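Local coordinates for protein (thiaminase I) (Bacillus subtilis, PDB 3THI) that cleaves thiamin and, as a transferase, passes its pyrimidine part to a nucleophilic base, so degrading the vitamin, at residues Y128-I139 / N197-Y206. Residues are numbered along the deposited sequence; the frame is centred on the assembly and turned at random.
Sequences YKKIGTSHSEQI and NMAGEKPSQY
The carboxylate of E137 grips the first turn of helix 201-205: OE1 takes the backbone N of K202 at 2.8 Å on its syn side but 27° out of the carboxylate plane, in a nearly straight bond, while OE2 receives a weak, bent one from the N of E201. The E137 chain folds at chi2 (-66°), which brings the acid back over the helix start, where the N-H groups of the first turn probably stabilise its negative charge. OE2 also lies 3.3 Å from CA of G200, the N-cap residue, which leaves helical angles with positive phi at the break between the two helices. Further back, S134 N donates to N197 O at 2.8 Å, in the carbonyl plane, and a water joins the S134 hydroxyl to A199 O. M198 runs beside Y128, with CG 3.7 Å from CD1 at the ring edge and SD also edge-on, a Met-aromatic contact; I131, its side chain crossing that of M198 at about a right angle, sets CD1 3.7 Å from the sulfur. At the far end I139 lays CG2 over one face of the Y206 ring, 4.0 Å from its centroid, in a CH-pi contact. The loop after helix 124-131 thus follows the kink between helices 186-199 and 201-205, with strand 147-149 packed against I131, M198 and A199, and W219 meeting the Y206 ring.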
loop_
_atom_site.group_PDB
_atom_site.type_symbol
_atom_site.label_atom_id
_atom_site.label_comp_id
_atom_site.label_asym_id
_atom_site.label_seq_id
_atom_site.Cartn_x
_atom_site.Cartn_y
_atom_site.Cartn_z
ATOM N N TYR A 128 2.934 -21.354 -9.041
ATOM C CA TYR A 128 4.061 -21.944 -9.752
ATOM C C TYR A 128 3.680 -23.220 -10.506
ATOM O O TYR A 128 4.174 -23.463 -11.611
ATOM C CB TYR A 128 5.220 -22.242 -8.798
ATOM C CG TYR A 128 6.407 -22.851 -9.507
ATOM C CD1 TYR A 128 7.293 -22.054 -10.232
ATOM C CD2 TYR A 128 6.612 -24.224 -9.502
ATOM C CE1 TYR A 128 8.351 -22.612 -10.938
ATOM C CE2 TYR A 128 7.667 -24.796 -10.209
ATOM C CZ TYR A 128 8.532 -23.985 -10.928
ATOM O OH TYR A 128 9.555 -24.551 -11.660
ATOM N N LYS A 129 2.827 -24.047 -9.905
ATOM C CA LYS A 129 2.393 -25.285 -10.550
ATOM C C LYS A 129 1.588 -25.006 -11.822
ATOM O O LYS A 129 1.481 -25.866 -12.688
ATOM C CB LYS A 129 1.561 -26.133 -9.579
ATOM C CG LYS A 129 2.397 -26.747 -8.463
ATOM C CD LYS A 129 1.597 -27.689 -7.572
ATOM C CE LYS A 129 2.445 -28.155 -6.393
ATOM N NZ LYS A 129 1.662 -28.954 -5.405
ATOM N N LYS A 130 1.050 -23.792 -11.926
ATOM C CA LYS A 130 0.242 -23.374 -13.066
ATOM C C LYS A 130 1.019 -22.644 -14.143
ATOM O O LYS A 130 0.878 -22.944 -15.323
ATOM C CB LYS A 130 -0.919 -22.495 -12.597
ATOM C CG LYS A 130 -1.913 -23.234 -11.724
ATOM C CD LYS A 130 -2.530 -24.424 -12.449
ATOM C CE LYS A 130 -3.403 -25.233 -11.499
ATOM N NZ LYS A 130 -4.185 -26.280 -12.223
ATOM N N ILE A 131 1.818 -21.663 -13.746
ATOM C CA ILE A 131 2.595 -20.905 -14.717
ATOM C C ILE A 131 4.057 -21.336 -14.852
ATOM O O ILE A 131 4.682 -21.090 -15.887
ATOM C CB ILE A 131 2.501 -19.390 -14.472
ATOM C CG1 ILE A 131 3.112 -19.028 -13.130
ATOM C CG2 ILE A 131 1.040 -18.942 -14.547
ATOM C CD1 ILE A 131 3.226 -17.547 -12.915
ATOM N N GLY A 132 4.609 -21.964 -13.816
ATOM C CA GLY A 132 5.991 -22.409 -13.880
ATOM C C GLY A 132 7.046 -21.322 -13.914
ATOM O O GLY A 132 6.786 -20.175 -13.577
ATOM N N THR A 133 8.252 -21.695 -14.317
ATOM C CA THR A 133 9.373 -20.769 -14.396
ATOM C C THR A 133 9.335 -19.933 -15.663
ATOM O O THR A 133 8.937 -20.420 -16.721
ATOM C CB THR A 133 10.707 -21.549 -14.400
ATOM O OG1 THR A 133 10.851 -22.272 -13.177
ATOM C CG2 THR A 133 11.880 -20.615 -14.557
ATOM N N SER A 134 9.726 -18.670 -15.545
ATOM C CA SER A 134 9.795 -17.809 -16.714
ATOM C C SER A 134 10.896 -18.429 -17.575
ATOM O O SER A 134 11.840 -19.020 -17.051
ATOM C CB SER A 134 10.208 -16.395 -16.308
ATOM O OG SER A 134 10.688 -15.668 -17.424
ATOM N N HIS A 135 10.769 -18.322 -18.887
ATOM C CA HIS A 135 11.784 -18.868 -19.770
ATOM C C HIS A 135 12.305 -17.768 -20.670
ATOM O O HIS A 135 12.826 -18.033 -21.751
ATOM C CB HIS A 135 11.203 -20.011 -20.599
ATOM C CG HIS A 135 10.890 -21.231 -19.795
ATOM N ND1 HIS A 135 9.618 -21.750 -19.697
ATOM C CD2 HIS A 135 11.682 -22.025 -19.031
ATOM C CE1 HIS A 135 9.638 -22.810 -18.906
ATOM N NE2 HIS A 135 10.878 -22.998 -18.490
ATOM N N SER A 136 12.154 -16.527 -20.218
ATOM C CA SER A 136 12.613 -15.380 -20.987
ATOM C C SER A 136 12.882 -14.195 -20.087
ATOM O O SER A 136 12.142 -13.948 -19.139
ATOM C CB SER A 136 11.578 -14.983 -22.033
ATOM O OG SER A 136 12.114 -13.966 -22.864
ATOM N N GLU A 137 13.930 -13.451 -20.402
ATOM C CA GLU A 137 14.297 -12.284 -19.615
ATOM C C GLU A 137 13.804 -10.988 -20.238
ATOM O O GLU A 137 14.032 -9.913 -19.702
ATOM C CB GLU A 137 15.814 -12.234 -19.441
ATOM C CG GLU A 137 16.322 -13.143 -18.344
ATOM C CD GLU A 137 15.855 -12.711 -16.972
ATOM O OE1 GLU A 137 16.456 -11.779 -16.417
ATOM O OE2 GLU A 137 14.893 -13.297 -16.443
ATOM N N GLN A 138 13.107 -11.102 -21.363
ATOM C CA GLN A 138 12.594 -9.950 -22.088
ATOM C C GLN A 138 11.604 -9.140 -21.259
ATOM O O GLN A 138 10.870 -9.689 -20.436
ATOM C CB GLN A 138 11.934 -10.413 -23.381
ATOM C CG GLN A 138 10.717 -11.292 -23.180
ATOM C CD GLN A 138 10.220 -11.894 -24.475
ATOM O OE1 GLN A 138 9.481 -11.262 -25.233
ATOM N NE2 GLN A 138 10.622 -13.122 -24.735
ATOM N N ILE A 139 11.595 -7.831 -21.482
ATOM C CA ILE A 139 10.706 -6.923 -20.769
ATOM C C ILE A 139 9.764 -6.264 -21.792
ATOM O O ILE A 139 10.194 -5.453 -22.611
ATOM C CB ILE A 139 11.525 -5.820 -20.039
ATOM C CG1 ILE A 139 12.653 -6.435 -19.203
ATOM C CG2 ILE A 139 10.629 -5.002 -19.130
ATOM C CD1 ILE A 139 13.674 -5.424 -18.769
ATOM N N ASN A 197 11.643 -16.365 -10.009
ATOM C CA ASN A 197 11.722 -17.450 -10.972
ATOM C C ASN A 197 10.530 -17.421 -11.943
ATOM O O ASN A 197 10.676 -17.701 -13.143
ATOM C CB ASN A 197 11.763 -18.793 -10.239
ATOM C CG ASN A 197 12.069 -19.941 -11.168
ATOM O OD1 ASN A 197 13.121 -19.967 -11.815
ATOM N ND2 ASN A 197 11.146 -20.878 -11.265
ATOM N N MET A 198 9.354 -17.086 -11.419
ATOM C CA MET A 198 8.146 -17.022 -12.240
ATOM C C MET A 198 8.072 -15.782 -13.136
ATOM O O MET A 198 7.590 -15.846 -14.271
ATOM C CB MET A 198 6.893 -17.095 -11.355
ATOM C CG MET A 198 6.728 -18.435 -10.629
ATOM S SD MET A 198 5.107 -18.615 -9.862
ATOM C CE MET A 198 5.434 -17.982 -8.151
ATOM N N ALA A 199 8.581 -14.666 -12.621
ATOM C CA ALA A 199 8.560 -13.386 -13.321
ATOM C C ALA A 199 9.747 -13.125 -14.238
ATOM O O ALA A 199 9.611 -12.459 -15.270
ATOM C CB ALA A 199 8.439 -12.254 -12.305
ATOM N N GLY A 200 10.901 -13.673 -13.871
ATOM C CA GLY A 200 12.110 -13.433 -14.634
ATOM C C GLY A 200 12.889 -12.408 -13.830
ATOM O O GLY A 200 12.300 -11.514 -13.222
ATOM N N GLU A 201 14.208 -12.534 -13.812
ATOM C CA GLU A 201 15.048 -11.627 -13.037
ATOM C C GLU A 201 14.938 -10.173 -13.471
ATOM O O GLU A 201 14.595 -9.310 -12.672
ATOM C CB GLU A 201 16.511 -12.084 -13.082
ATOM C CG GLU A 201 17.450 -11.278 -12.184
ATOM C CD GLU A 201 18.864 -11.834 -12.161
ATOM O OE1 GLU A 201 19.093 -12.929 -12.719
ATOM O OE2 GLU A 201 19.760 -11.175 -11.586
ATOM N N LYS A 202 15.256 -9.907 -14.735
ATOM C CA LYS A 202 15.204 -8.553 -15.261
ATOM C C LYS A 202 13.796 -7.986 -15.243
ATOM O O LYS A 202 13.606 -6.839 -14.857
ATOM C CB LYS A 202 15.801 -8.475 -16.670
ATOM C CG LYS A 202 17.319 -8.515 -16.700
ATOM C CD LYS A 202 17.833 -8.463 -18.134
ATOM C CE LYS A 202 19.280 -7.991 -18.190
ATOM N NZ LYS A 202 19.406 -6.548 -17.805
ATOM N N PRO A 203 12.793 -8.769 -15.692
ATOM C CA PRO A 203 11.438 -8.220 -15.665
ATOM C C PRO A 203 11.003 -7.845 -14.248
ATOM O O PRO A 203 10.423 -6.782 -14.052
ATOM C CB PRO A 203 10.606 -9.357 -16.248
ATOM C CG PRO A 203 11.547 -9.966 -17.240
ATOM C CD PRO A 203 12.825 -10.032 -16.453
ATOM N N SER A 204 11.330 -8.684 -13.262
ATOM C CA SER A 204 10.963 -8.400 -11.878
ATOM C C SER A 204 11.738 -7.224 -11.295
ATOM O O SER A 204 11.240 -6.536 -10.408
ATOM C CB SER A 204 11.171 -9.623 -10.985
ATOM O OG SER A 204 12.541 -9.789 -10.654
ATOM N N GLN A 205 12.937 -6.972 -11.821
ATOM C CA GLN A 205 13.786 -5.886 -11.330
ATOM C C GLN A 205 13.712 -4.597 -12.127
ATOM O O GLN A 205 14.318 -3.592 -11.760
ATOM C CB GLN A 205 15.244 -6.350 -11.251
ATOM C CG GLN A 205 15.445 -7.482 -10.287
ATOM C CD GLN A 205 14.861 -7.160 -8.930
ATOM O OE1 GLN A 205 15.282 -6.202 -8.280
ATOM N NE2 GLN A 205 13.878 -7.946 -8.500
ATOM N N TYR A 206 12.941 -4.627 -13.201
ATOM C CA TYR A 206 12.795 -3.483 -14.078
ATOM C C TYR A 206 12.207 -2.236 -13.426
ATOM O O TYR A 206 11.245 -2.305 -12.666
ATOM C CB TYR A 206 11.957 -3.874 -15.294
ATOM C CG TYR A 206 11.750 -2.744 -16.259
ATOM C CD1 TYR A 206 12.768 -2.344 -17.119
ATOM C CD2 TYR A 206 10.530 -2.074 -16.319
ATOM C CE1 TYR A 206 12.574 -1.307 -18.019
ATOM C CE2 TYR A 206 10.329 -1.039 -17.211
ATOM C CZ TYR A 206 11.350 -0.663 -18.057
ATOM O OH TYR A 206 11.137 0.355 -18.947
HETATM O O HOH W 1 6.148 -18.211 -15.184
HETATM O O HOH W 2 9.090 -13.546 -17.434
#